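Local coordinates for peptidoglycan recognition protein 3 (Branchiostoma belcheri tsingtauense, PDB 4Z8I), which probably cleaves the amide bond between N-acetylmuramic acid and L-alanine in bacterial peptidoglycan, as a zinc-dependent amidase joined to a chitin-binding domain, at residues V91-A96 with T208-N213; F130-D135 with I161-D166; Y123-Y128 with E140-D145. All coordinates share one frame; numbering follows the deposited sequence.

Contact 1 of 3, residues V91-A96 with T208-N213. With ZN (zinc ion), chain B.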
ATOM      1  N   VAL A  91       2.037  -9.612  -2.932  1.00 33.26           N
ATOM      2  CA  VAL A  91       2.509  -9.692  -4.313  1.00 37.41           C
ATOM      3  C   VAL A  91       2.269  -8.367  -5.028  1.00 44.83           C
ATOM      4  O   VAL A  91       1.168  -7.814  -4.975  1.00 36.63           O
ATOM      5  CB  VAL A  91       1.817 -10.838  -5.081  1.00 33.10           C
ATOM      6  CG1 VAL A  91       2.400 -10.979  -6.471  1.00 31.72           C
ATOM      7  CG2 VAL A  91       1.970 -12.142  -4.322  1.00 28.44           C
ATOM      8  N   ILE A  92       3.305  -7.857  -5.689  1.00 37.94           N
ATOM      9  CA  ILE A  92       3.219  -6.569  -6.368  1.00 37.53           C
ATOM     10  C   ILE A  92       3.034  -6.747  -7.875  1.00 48.89           C
ATOM     11  O   ILE A  92       3.752  -7.522  -8.513  1.00 33.22           O
ATOM     12  CB  ILE A  92       4.467  -5.711  -6.093  1.00 33.98           C
ATOM     13  CG1 ILE A  92       4.631  -5.480  -4.591  1.00 39.32           C
ATOM     14  CG2 ILE A  92       4.382  -4.381  -6.831  1.00 25.65           C
ATOM     15  CD1 ILE A  92       3.489  -4.702  -3.964  1.00 24.61           C
ATOM     16  N   HIS A  93       2.069  -6.024  -8.436  1.00 39.84           N
ATOM     17  CA  HIS A  93       1.744  -6.138  -9.852  1.00 31.41           C
ATOM     18  C   HIS A  93       1.864  -4.795 -10.554  1.00 38.83           C
ATOM     19  O   HIS A  93       1.837  -3.749  -9.907  1.00 37.61           O
ATOM     20  CB  HIS A  93       0.315  -6.658 -10.022  1.00 26.32           C
ATOM     21  CG  HIS A  93       0.135  -8.084  -9.613  1.00 32.51           C
ATOM     22  ND1 HIS A  93       0.276  -9.133 -10.495  1.00 41.69           N
ATOM     23  CD2 HIS A  93      -0.180  -8.638  -8.418  1.00 31.70           C
ATOM     24  CE1 HIS A  93       0.060 -10.271  -9.863  1.00 33.61           C
ATOM     25  NE2 HIS A  93      -0.217  -9.998  -8.600  1.00 30.78           N
ATOM     26  N   HIS A  94       2.004  -4.826 -11.877  1.00 30.83           N
ATOM     27  CA  HIS A  94       1.801  -3.621 -12.675  1.00 34.32           C
ATOM     28  C   HIS A  94       0.666  -3.851 -13.668  1.00 34.91           C
ATOM     29  O   HIS A  94       0.372  -4.988 -14.036  1.00 30.89           O
ATOM     30  CB  HIS A  94       3.095  -3.126 -13.350  1.00 23.61           C
ATOM     31  CG  HIS A  94       3.474  -3.867 -14.597  1.00 45.81           C
ATOM     32  ND1 HIS A  94       4.211  -3.283 -15.607  1.00 35.79           N
ATOM     33  CD2 HIS A  94       3.242  -5.142 -14.991  1.00 33.39           C
ATOM     34  CE1 HIS A  94       4.404  -4.162 -16.574  1.00 31.65           C
ATOM     35  NE2 HIS A  94       3.825  -5.297 -16.227  1.00 35.39           N
ATOM     36  N   SER A  95       0.007  -2.772 -14.072  1.00 43.70           N
ATOM     37  CA  SER A  95      -1.127  -2.872 -14.979  1.00 35.89           C
ATOM     38  C   SER A  95      -0.675  -3.279 -16.379  1.00 46.52           C
ATOM     39  O   SER A  95      -1.459  -3.833 -17.150  1.00 38.98           O
ATOM     40  CB  SER A  95      -1.871  -1.537 -15.041  1.00 22.00           C
ATOM     41  OG  SER A  95      -2.832  -1.526 -16.077  1.00 98.55           O
ATOM     42  N   ALA A  96       0.593  -3.010 -16.687  1.00 53.05           N
ATOM     43  CA  ALA A  96       1.111  -3.106 -18.050  1.00 36.20           C
ATOM     44  C   ALA A  96       0.191  -2.350 -19.000  1.00 40.05           C
ATOM     45  O   ALA A  96      -0.086  -2.804 -20.110  1.00 40.52           O
ATOM     46  CB  ALA A  96       1.263  -4.556 -18.480  1.00 30.11           C
ATOM     47  N   THR A 208       5.829 -14.065 -15.598  1.00 49.56           N
ATOM     48  CA  THR A 208       5.498 -12.815 -16.276  1.00 53.72           C
ATOM     49  C   THR A 208       6.665 -11.844 -16.186  1.00 56.97           C
ATOM     50  O   THR A 208       7.657 -12.114 -15.511  1.00 67.75           O
ATOM     51  CB  THR A 208       4.246 -12.139 -15.670  1.00 62.13           C
ATOM     52  OG1 THR A 208       4.352 -12.115 -14.242  1.00 68.65           O
ATOM     53  CG2 THR A 208       2.991 -12.890 -16.059  1.00 80.30           C
ATOM     54  N   ALA A 209       6.548 -10.719 -16.881  1.00 52.87           N
ATOM     55  CA  ALA A 209       7.496  -9.627 -16.713  1.00 44.52           C
ATOM     56  C   ALA A 209       6.968  -8.676 -15.642  1.00 44.84           C
ATOM     57  O   ALA A 209       7.633  -7.712 -15.267  1.00 43.11           O
ATOM     58  CB  ALA A 209       7.711  -8.898 -18.026  1.00 41.10           C
ATOM     59  N   CYS A 210       5.760  -8.956 -15.162  1.00 33.41           N
ATOM     60  CA  CYS A 210       5.146  -8.192 -14.080  1.00 40.76           C
ATOM     61  C   CYS A 210       6.027  -8.294 -12.841  1.00 42.49           C
ATOM     62  O   CYS A 210       6.528  -9.373 -12.527  1.00 49.22           O
ATOM     63  CB  CYS A 210       3.753  -8.756 -13.785  1.00 24.30           C
ATOM     64  SG  CYS A 210       2.670  -7.712 -12.801  1.00 40.54           S
ATOM     65  N   PRO A 211       6.205  -7.181 -12.113  1.00 39.12           N
ATOM     66  CA  PRO A 211       5.554  -5.881 -12.289  1.00 45.14           C
ATOM     67  C   PRO A 211       6.381  -4.896 -13.108  1.00 57.39           C
ATOM     68  O   PRO A 211       6.335  -3.700 -12.825  1.00 67.26           O
ATOM     69  CB  PRO A 211       5.466  -5.371 -10.855  1.00 43.58           C
ATOM     70  CG  PRO A 211       6.729  -5.872 -10.237  1.00 24.97           C
ATOM     71  CD  PRO A 211       7.036  -7.202 -10.896  1.00 39.44           C
ATOM     72  N   GLY A 212       7.120  -5.380 -14.101  1.00 34.95           N
ATOM     73  CA  GLY A 212       7.988  -4.514 -14.880  1.00 27.68           C
ATOM     74  C   GLY A 212       9.356  -4.369 -14.240  1.00 47.29           C
ATOM     75  O   GLY A 212       9.472  -4.371 -13.016  1.00 54.43           O
ATOM     76  N   ASN A 213      10.389  -4.232 -15.068  1.00 45.08           N
ATOM     77  CA  ASN A 213      11.773  -4.184 -14.594  1.00 40.54           C
ATOM     78  C   ASN A 213      12.083  -3.148 -13.509  1.00 49.97           C
ATOM     79  O   ASN A 213      12.591  -3.500 -12.448  1.00 56.70           O
ATOM     80  CB  ASN A 213      12.739  -3.994 -15.771  1.00 41.91           C
ATOM     81  CG  ASN A 213      12.916  -5.255 -16.596  1.00 46.43           C
ATOM     82  OD1 ASN A 213      12.763  -6.368 -16.096  1.00 58.48           O
ATOM     83  ND2 ASN A 213      13.251  -5.084 -17.868  1.00 47.95           N
TER
HETATM   84 ZN    ZN B 301       1.201  -9.345 -12.260  0.95 44.88          ZN
HETATM   85  O   HOH W   1      -0.501  -9.495 -13.208  1.00 39.06           O
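I92 meets P211 first: its carbonyl O lies 3.6 Å from P211 CB, and its CG2 branch touches the same carbon of the proline ring, which follows a cis peptide bond. One residue on, the side chain of H93 sets out away from 208-213, but its ring swings back so that ND1 shares the zinc with C210. Zinc is held by H93 ND1 at 2.0 Å and by C210 SG at 2.3 Å; H202 and a water complete the four ligands. With ND1 on zinc and NE2 hydrogen-bonded to H150, both nitrogens of the H93 ring are engaged and its rotation is fixed. H94 then does two jobs. Its backbone N-H points almost straight at C210 SG (3.1 Å, 165°), a second-shell bond that would probably steady the sulfur on the metal. Its side chain, with CG between the backbone N and the carbonyl carbon (chi1 80°), lays the ring under the 211-212 peptide: G212 N sits over the centre of one face, A96 N over the other, and C210 SG comes in at the edge. An alanine here would probably open a gap between that peptide and A96 N and let the cysteine loop shift. A strand-borne histidine, a second histidine, a loop cysteine and a water make up the zinc site characteristic of amidase-type peptidoglycan recognition proteins.

Contact 2 of 3, residues F130-D135 with I161-D166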
ATOM      1  N   PHE A 130      -6.093  -4.601  -4.327  1.00 23.87           N
ATOM      2  CA  PHE A 130      -5.985  -3.148  -4.332  1.00 24.06           C
ATOM      3  C   PHE A 130      -5.230  -2.663  -5.560  1.00 33.02           C
ATOM      4  O   PHE A 130      -4.394  -3.381  -6.113  1.00 40.12           O
ATOM      5  CB  PHE A 130      -5.275  -2.651  -3.072  1.00 25.12           C
ATOM      6  CG  PHE A 130      -6.020  -2.932  -1.802  1.00 40.00           C
ATOM      7  CD1 PHE A 130      -7.038  -2.090  -1.380  1.00 41.76           C
ATOM      8  CD2 PHE A 130      -5.695  -4.031  -1.022  1.00 39.72           C
ATOM      9  CE1 PHE A 130      -7.723  -2.344  -0.208  1.00 35.24           C
ATOM     10  CE2 PHE A 130      -6.378  -4.292   0.153  1.00 37.25           C
ATOM     11  CZ  PHE A 130      -7.393  -3.448   0.560  1.00 34.90           C
ATOM     12  N   LEU A 131      -5.532  -1.442  -5.986  1.00 35.46           N
ATOM     13  CA  LEU A 131      -4.782  -0.820  -7.069  1.00 32.18           C
ATOM     14  C   LEU A 131      -4.177   0.492  -6.590  1.00 31.03           C
ATOM     15  O   LEU A 131      -4.588   1.039  -5.575  1.00 31.06           O
ATOM     16  CB  LEU A 131      -5.657  -0.608  -8.308  1.00 36.49           C
ATOM     17  CG  LEU A 131      -6.209  -1.884  -8.957  1.00 32.76           C
ATOM     18  CD1 LEU A 131      -7.571  -2.232  -8.386  1.00 30.64           C
ATOM     19  CD2 LEU A 131      -6.281  -1.769 -10.475  1.00 19.65           C
ATOM     20  N   VAL A 132      -3.173   0.977  -7.308  1.00 48.48           N
ATOM     21  CA  VAL A 132      -2.501   2.218  -6.954  1.00 43.07           C
ATOM     22  C   VAL A 132      -2.251   3.002  -8.229  1.00 34.01           C
ATOM     23  O   VAL A 132      -1.741   2.451  -9.206  1.00 41.93           O
ATOM     24  CB  VAL A 132      -1.153   1.952  -6.246  1.00 45.57           C
ATOM     25  CG1 VAL A 132      -0.370   3.238  -6.089  1.00 50.90           C
ATOM     26  CG2 VAL A 132      -1.379   1.306  -4.886  1.00 37.71           C
ATOM     27  N   GLY A 133      -2.633   4.274  -8.232  1.00 29.92           N
ATOM     28  CA  GLY A 133      -2.422   5.122  -9.391  1.00 23.70           C
ATOM     29  C   GLY A 133      -1.325   6.139  -9.148  1.00 43.55           C
ATOM     30  O   GLY A 133      -0.945   6.393  -8.004  1.00 49.27           O
ATOM     31  N   ASN A 134      -0.816   6.730 -10.225  1.00 45.52           N
ATOM     32  CA  ASN A 134       0.212   7.757 -10.116  1.00 33.15           C
ATOM     33  C   ASN A 134      -0.328   9.026  -9.466  1.00 36.73           C
ATOM     34  O   ASN A 134       0.430   9.950  -9.169  1.00 38.82           O
ATOM     35  CB  ASN A 134       0.817   8.067 -11.489  1.00 44.57           C
ATOM     36  CG  ASN A 134       1.965   7.138 -11.849  1.00 52.01           C
ATOM     37  OD1 ASN A 134       2.266   6.190 -11.123  1.00 57.81           O
ATOM     38  ND2 ASN A 134       2.614   7.410 -12.976  1.00 42.50           N
ATOM     39  N   ASP A 135      -1.642   9.060  -9.247  1.00 40.07           N
ATOM     40  CA  ASP A 135      -2.282  10.155  -8.527  1.00 35.42           C
ATOM     41  C   ASP A 135      -2.017  10.035  -7.029  1.00 47.99           C
ATOM     42  O   ASP A 135      -2.398  10.908  -6.248  1.00 47.85           O
ATOM     43  CB  ASP A 135      -3.789  10.170  -8.792  1.00 35.15           C
ATOM     44  CG  ASP A 135      -4.496   8.948  -8.227  1.00 53.84           C
ATOM     45  OD1 ASP A 135      -3.855   7.880  -8.121  1.00 56.04           O
ATOM     46  OD2 ASP A 135      -5.698   9.055  -7.893  1.00 48.10           O
ATOM     47  N   ILE A 161      -1.495  -6.265  -4.909  1.00 57.08           N
ATOM     48  CA  ILE A 161      -1.510  -4.827  -5.154  1.00 41.60           C
ATOM     49  C   ILE A 161      -0.991  -4.535  -6.553  1.00 29.87           C
ATOM     50  O   ILE A 161       0.118  -4.942  -6.906  1.00 34.77           O
ATOM     51  CB  ILE A 161      -0.631  -4.065  -4.154  1.00 38.64           C
ATOM     52  CG1 ILE A 161      -1.097  -4.326  -2.722  1.00 36.77           C
ATOM     53  CG2 ILE A 161      -0.653  -2.576  -4.459  1.00 20.13           C
ATOM     54  CD1 ILE A 161      -0.231  -3.664  -1.672  1.00 31.95           C
ATOM     55  N   CYS A 162      -1.786  -3.828  -7.347  1.00 37.38           N
ATOM     56  CA  CYS A 162      -1.392  -3.527  -8.719  1.00 39.81           C
ATOM     57  C   CYS A 162      -1.222  -2.035  -8.959  1.00 40.15           C
ATOM     58  O   CYS A 162      -2.161  -1.265  -8.793  1.00 34.83           O
ATOM     59  CB  CYS A 162      -2.413  -4.095  -9.704  1.00 44.70           C
ATOM     60  SG  CYS A 162      -2.049  -3.716 -11.426  1.00 37.93           S
ATOM     61  N   PHE A 163      -0.017  -1.631  -9.350  1.00 37.67           N
ATOM     62  CA  PHE A 163       0.217  -0.257  -9.768  1.00 40.95           C
ATOM     63  C   PHE A 163      -0.355  -0.094 -11.165  1.00 46.24           C
ATOM     64  O   PHE A 163      -0.165  -0.960 -12.017  1.00 41.77           O
ATOM     65  CB  PHE A 163       1.714   0.057  -9.785  1.00 40.65           C
ATOM     66  CG  PHE A 163       2.328   0.167  -8.421  1.00 51.19           C
ATOM     67  CD1 PHE A 163       2.570  -0.966  -7.658  1.00 41.74           C
ATOM     68  CD2 PHE A 163       2.684   1.405  -7.909  1.00 59.31           C
ATOM     69  CE1 PHE A 163       3.141  -0.865  -6.407  1.00 36.21           C
ATOM     70  CE2 PHE A 163       3.257   1.511  -6.657  1.00 47.02           C
ATOM     71  CZ  PHE A 163       3.487   0.376  -5.908  1.00 41.62           C
ATOM     72  N   MET A 164      -1.065   1.002 -11.402  1.00 42.82           N
ATOM     73  CA  MET A 164      -1.633   1.242 -12.724  1.00 31.02           C
ATOM     74  C   MET A 164      -0.656   1.965 -13.645  1.00 33.77           C
ATOM     75  O   MET A 164      -0.378   3.154 -13.477  1.00 34.97           O
ATOM     76  CB  MET A 164      -2.965   1.983 -12.626  1.00 21.85           C
ATOM     77  CG  MET A 164      -4.075   1.109 -12.074  1.00 21.09           C
ATOM     78  SD  MET A 164      -5.677   1.919 -12.052  1.00 41.28           S
ATOM     79  CE  MET A 164      -5.364   3.240 -10.882  1.00 25.36           C
ATOM     80  N   GLY A 165      -0.135   1.222 -14.618  1.00 42.25           N
ATOM     81  CA  GLY A 165       0.828   1.742 -15.571  1.00 24.39           C
ATOM     82  C   GLY A 165       1.759   0.643 -16.045  1.00 35.93           C
ATOM     83  O   GLY A 165       1.636  -0.510 -15.623  1.00 49.42           O
ATOM     84  N   ASP A 166       2.685   0.995 -16.931  1.00 39.28           N
ATOM     85  CA  ASP A 166       3.704   0.060 -17.390  1.00 44.56           C
ATOM     86  C   ASP A 166       5.051   0.529 -16.865  1.00 54.01           C
ATOM     87  O   ASP A 166       5.509   1.622 -17.203  1.00 56.43           O
ATOM     88  CB  ASP A 166       3.731  -0.007 -18.917  1.00 44.16           C
ATOM     89  CG  ASP A 166       4.546  -1.179 -19.440  1.00 55.30           C
ATOM     90  OD1 ASP A 166       5.257  -1.825 -18.641  1.00 68.27           O
ATOM     91  OD2 ASP A 166       4.481  -1.452 -20.655  1.00 65.66           O
TER
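The F163 ring takes V132 on one face, where V132 CB stands 4.2 Å above the plane, offset toward the rim; V132 CG1 approaches obliquely, 4.0 Å from F163 CD2. The two side chains lie side by side and point the same way. F130, on this same side of the sheet, turns its ring away from 161-166 and against W144. Here too V132 CG2 meets I161 CG2 at 4.0 Å, and helix 174-190 packs over this layer. The opposite side carries L131 and C162, with M164 next to them. L131 CD2 reaches M164 CG at 4.0 Å, the two chains crossing at about a right angle, while the bend at chi3 (-64°) brings M164 CE against G133 CA. Helix 103-120 covers L131 and M164. Three backbone bonds zip the strands together. C162 gives its N-H to F130 O and takes that of V132 on its carbonyl, so it serves residues two apart, the alternation of a parallel pair. M164 N continues the pattern to V132 O at 2.7 Å. This is the parallel pairing of 130-132 with 158-163 inside the mixed sheet of the amidase domain, sandwiched between helices.

Contact 3 of 3, residues Y123-Y128 with E140-D145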
ATOM      1  N   TYR A 123     -13.918 -13.008 -14.818  1.00 25.48           N
ATOM      2  CA  TYR A 123     -13.710 -12.993 -13.375  1.00 31.57           C
ATOM      3  C   TYR A 123     -14.995 -12.561 -12.668  1.00 37.96           C
ATOM      4  O   TYR A 123     -15.863 -11.931 -13.274  1.00 34.19           O
ATOM      5  CB  TYR A 123     -12.569 -12.042 -12.988  1.00 31.38           C
ATOM      6  CG  TYR A 123     -11.177 -12.451 -13.439  1.00 39.22           C
ATOM      7  CD1 TYR A 123     -10.976 -13.531 -14.290  1.00 49.67           C
ATOM      8  CD2 TYR A 123     -10.061 -11.752 -12.999  1.00 41.37           C
ATOM      9  CE1 TYR A 123      -9.707 -13.892 -14.695  1.00 29.56           C
ATOM     10  CE2 TYR A 123      -8.791 -12.109 -13.396  1.00 37.87           C
ATOM     11  CZ  TYR A 123      -8.620 -13.180 -14.242  1.00 40.33           C
ATOM     12  OH  TYR A 123      -7.353 -13.536 -14.636  1.00 44.76           O
ATOM     13  N   SER A 124     -15.114 -12.902 -11.388  1.00 38.58           N
ATOM     14  CA  SER A 124     -16.273 -12.502 -10.594  1.00 40.17           C
ATOM     15  C   SER A 124     -16.170 -11.037 -10.176  1.00 46.50           C
ATOM     16  O   SER A 124     -17.162 -10.420  -9.784  1.00 45.36           O
ATOM     17  CB  SER A 124     -16.404 -13.387  -9.353  1.00 39.81           C
ATOM     18  OG  SER A 124     -16.521 -14.755  -9.700  1.00 41.07           O
ATOM     19  N   ASP A 125     -14.958 -10.493 -10.265  1.00 36.38           N
ATOM     20  CA  ASP A 125     -14.678  -9.110  -9.900  1.00 38.98           C
ATOM     21  C   ASP A 125     -13.288  -8.780 -10.422  1.00 41.13           C
ATOM     22  O   ASP A 125     -12.603  -9.658 -10.943  1.00 50.61           O
ATOM     23  CB  ASP A 125     -14.726  -8.944  -8.377  1.00 42.98           C
ATOM     24  CG  ASP A 125     -14.674  -7.488  -7.940  1.00 44.92           C
ATOM     25  OD1 ASP A 125     -14.769  -6.593  -8.807  1.00 42.21           O
ATOM     26  OD2 ASP A 125     -14.546  -7.241  -6.724  1.00 58.13           O
ATOM     27  N   ILE A 126     -12.877  -7.521 -10.297  1.00 36.26           N
ATOM     28  CA  ILE A 126     -11.516  -7.124 -10.645  1.00 33.10           C
ATOM     29  C   ILE A 126     -10.530  -7.959  -9.824  1.00 39.11           C
ATOM     30  O   ILE A 126     -10.727  -8.172  -8.628  1.00 44.10           O
ATOM     31  CB  ILE A 126     -11.308  -5.602 -10.440  1.00 39.24           C
ATOM     32  CG1 ILE A 126      -9.933  -5.158 -10.937  1.00 31.76           C
ATOM     33  CG2 ILE A 126     -11.519  -5.209  -8.988  1.00 27.44           C
ATOM     34  CD1 ILE A 126      -9.764  -3.655 -10.950  1.00 31.71           C
ATOM     35  N   GLY A 127      -9.488  -8.461 -10.480  1.00 37.80           N
ATOM     36  CA  GLY A 127      -8.637  -9.490  -9.907  1.00 37.56           C
ATOM     37  C   GLY A 127      -7.827  -9.116  -8.680  1.00 37.94           C
ATOM     38  O   GLY A 127      -7.645  -9.933  -7.774  1.00 38.50           O
ATOM     39  N   TYR A 128      -7.337  -7.884  -8.647  1.00 35.79           N
ATOM     40  CA  TYR A 128      -6.442  -7.459  -7.581  1.00 35.55           C
ATOM     41  C   TYR A 128      -7.215  -7.051  -6.332  1.00 40.90           C
ATOM     42  O   TYR A 128      -8.380  -6.652  -6.413  1.00 32.02           O
ATOM     43  CB  TYR A 128      -5.560  -6.305  -8.060  1.00 33.04           C
ATOM     44  CG  TYR A 128      -5.016  -6.488  -9.458  1.00 34.42           C
ATOM     45  CD1 TYR A 128      -3.935  -7.326  -9.700  1.00 44.72           C
ATOM     46  CD2 TYR A 128      -5.579  -5.816 -10.535  1.00 35.26           C
ATOM     47  CE1 TYR A 128      -3.435  -7.493 -10.975  1.00 51.69           C
ATOM     48  CE2 TYR A 128      -5.085  -5.976 -11.814  1.00 25.59           C
ATOM     49  CZ  TYR A 128      -4.014  -6.815 -12.027  1.00 46.23           C
ATOM     50  OH  TYR A 128      -3.517  -6.978 -13.298  1.00 53.51           O
ATOM     51  N   GLU A 140      -9.899   0.386  -4.059  1.00 34.06           N
ATOM     52  CA  GLU A 140     -10.367  -0.870  -3.481  1.00 38.04           C
ATOM     53  C   GLU A 140     -10.784  -1.868  -4.549  1.00 46.44           C
ATOM     54  O   GLU A 140     -11.695  -1.605  -5.336  1.00 46.95           O
ATOM     55  CB  GLU A 140     -11.548  -0.608  -2.540  1.00 44.91           C
ATOM     56  CG  GLU A 140     -12.059  -1.838  -1.800  1.00 36.59           C
ATOM     57  CD  GLU A 140     -13.354  -1.571  -1.049  1.00 52.81           C
ATOM     58  OE1 GLU A 140     -14.113  -0.666  -1.462  1.00 49.90           O
ATOM     59  OE2 GLU A 140     -13.617  -2.269  -0.047  1.00 69.32           O
ATOM     60  N   GLY A 141     -10.111  -3.012  -4.571  1.00 43.31           N
ATOM     61  CA  GLY A 141     -10.506  -4.115  -5.426  1.00 33.00           C
ATOM     62  C   GLY A 141     -11.310  -5.120  -4.623  1.00 25.11           C
ATOM     63  O   GLY A 141     -12.393  -4.801  -4.130  1.00 42.81           O
ATOM     64  N   ARG A 142     -10.782  -6.332  -4.481  1.00 22.42           N
ATOM     65  CA  ARG A 142     -11.457  -7.357  -3.693  1.00 35.24           C
ATOM     66  C   ARG A 142     -11.248  -7.138  -2.197  1.00 39.70           C
ATOM     67  O   ARG A 142     -11.889  -7.787  -1.371  1.00 55.70           O
ATOM     68  CB  ARG A 142     -10.999  -8.757  -4.110  1.00 26.85           C
ATOM     69  CG  ARG A 142     -11.262  -9.053  -5.574  1.00 36.49           C
ATOM     70  CD  ARG A 142     -10.981 -10.497  -5.951  1.00 31.87           C
ATOM     71  NE  ARG A 142     -11.315 -10.733  -7.356  1.00 26.90           N
ATOM     72  CZ  ARG A 142     -11.352 -11.931  -7.930  1.00 39.19           C
ATOM     73  NH1 ARG A 142     -11.077 -13.018  -7.223  1.00 38.68           N
ATOM     74  NH2 ARG A 142     -11.667 -12.040  -9.213  1.00 36.42           N
ATOM     75  N   GLY A 143     -10.348  -6.221  -1.855  1.00 37.14           N
ATOM     76  CA  GLY A 143     -10.147  -5.829  -0.470  1.00 31.17           C
ATOM     77  C   GLY A 143      -9.264  -6.747   0.353  1.00 32.07           C
ATOM     78  O   GLY A 143      -8.547  -7.591  -0.185  1.00 47.86           O
ATOM     79  N   TRP A 144      -9.326  -6.576   1.670  1.00 30.93           N
ATOM     80  CA  TRP A 144      -8.499  -7.335   2.599  1.00 38.27           C
ATOM     81  C   TRP A 144      -8.962  -8.774   2.727  1.00 46.23           C
ATOM     82  O   TRP A 144      -8.149  -9.691   2.863  1.00 49.78           O
ATOM     83  CB  TRP A 144      -8.558  -6.703   3.993  1.00 31.32           C
ATOM     84  CG  TRP A 144      -8.125  -5.277   4.054  1.00 35.85           C
ATOM     85  CD1 TRP A 144      -8.916  -4.187   4.279  1.00 29.95           C
ATOM     86  CD2 TRP A 144      -6.793  -4.783   3.899  1.00 34.73           C
ATOM     87  NE1 TRP A 144      -8.155  -3.042   4.268  1.00 30.70           N
ATOM     88  CE2 TRP A 144      -6.847  -3.382   4.037  1.00 25.34           C
ATOM     89  CE3 TRP A 144      -5.558  -5.390   3.652  1.00 35.78           C
ATOM     90  CZ2 TRP A 144      -5.712  -2.579   3.936  1.00 34.84           C
ATOM     91  CZ3 TRP A 144      -4.434  -4.591   3.550  1.00 31.29           C
ATOM     92  CH2 TRP A 144      -4.518  -3.203   3.691  1.00 35.55           C
ATOM     93  N   ASP A 145     -10.276  -8.964   2.688  1.00 31.45           N
ATOM     94  CA  ASP A 145     -10.884 -10.194   3.178  1.00 28.43           C
ATOM     95  C   ASP A 145     -11.219 -11.226   2.105  1.00 33.95           C
ATOM     96  O   ASP A 145     -11.542 -12.368   2.428  1.00 47.71           O
ATOM     97  CB  ASP A 145     -12.135  -9.853   3.994  1.00 28.92           C
ATOM     98  CG  ASP A 145     -11.844  -8.883   5.122  1.00 55.65           C
ATOM     99  OD1 ASP A 145     -10.691  -8.856   5.599  1.00 62.30           O
ATOM    100  OD2 ASP A 145     -12.766  -8.144   5.532  1.00 74.11           O
TER
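R142 lies along the 123-128 loop and hydrogen-bonds to three backbone carbonyl oxygens there, those of D125, I126 and Y128. NH2 gives a nearly straight bond to D125 O (3.1 Å, 171°); that oxygen lies in the guanidinium plane, but the nitrogen stands above the carbonyl plane. R142 NE binds I126 O at 2.9 Å, less straight at 142°, again from above the carbonyl plane. The third bond starts at the other end of the residue, where the backbone N of R142 meets Y128 O on a lone pair at 3.1 Å. Because the side chain is extended from CG to NE, it can span the loop between these sites.

The charges are arranged more loosely. D125 and R142 slide past each other in opposite directions with their flat groups nearly parallel, but D125 OD2 stays 4.8 Å from R142 NE. The carboxylate is held instead by a salt bridge from OD2 to K69, with OD1 accepting the I126 N-H and a bond from Q114. R142 has further partners of its own, R147 O at NH1 and a cation-pi contact with Y79.

Van der Waals contacts fill in the rest. Y123 CB touches R142 NH2, its ring plane 80° from the guanidinium, and I126 CG2 rests on G141 CA at 3.9 Å.

I126 also packs into helix 103-120, while R142 ties the loop that leads from that helix to strand 130-132 to the one running from strand 138-140 to strand 158-163.

Overall arrangement
Contacts 1 and 2 meet on one six-stranded mixed sheet, where strands 87-94 and 158-163 are neighbours; their centres lie about 10 Å apart, and H93 probably hydrogen-bonds through its backbone to I161 and F163. Contact 3 sits farther off, about 17 Å from contact 1 and about 14 Å from contact 2 between centres, in the loops flanking strands 130-132 and 138-140. It still reaches the others: Y128 packs on C162 and H93, and F130 on W144. Along the chain, contacts 2 and 3 are nested inside the loop closed by contact 1 and interleave with each other. The zinc site thus rests on the sheet, with Y128 beside it.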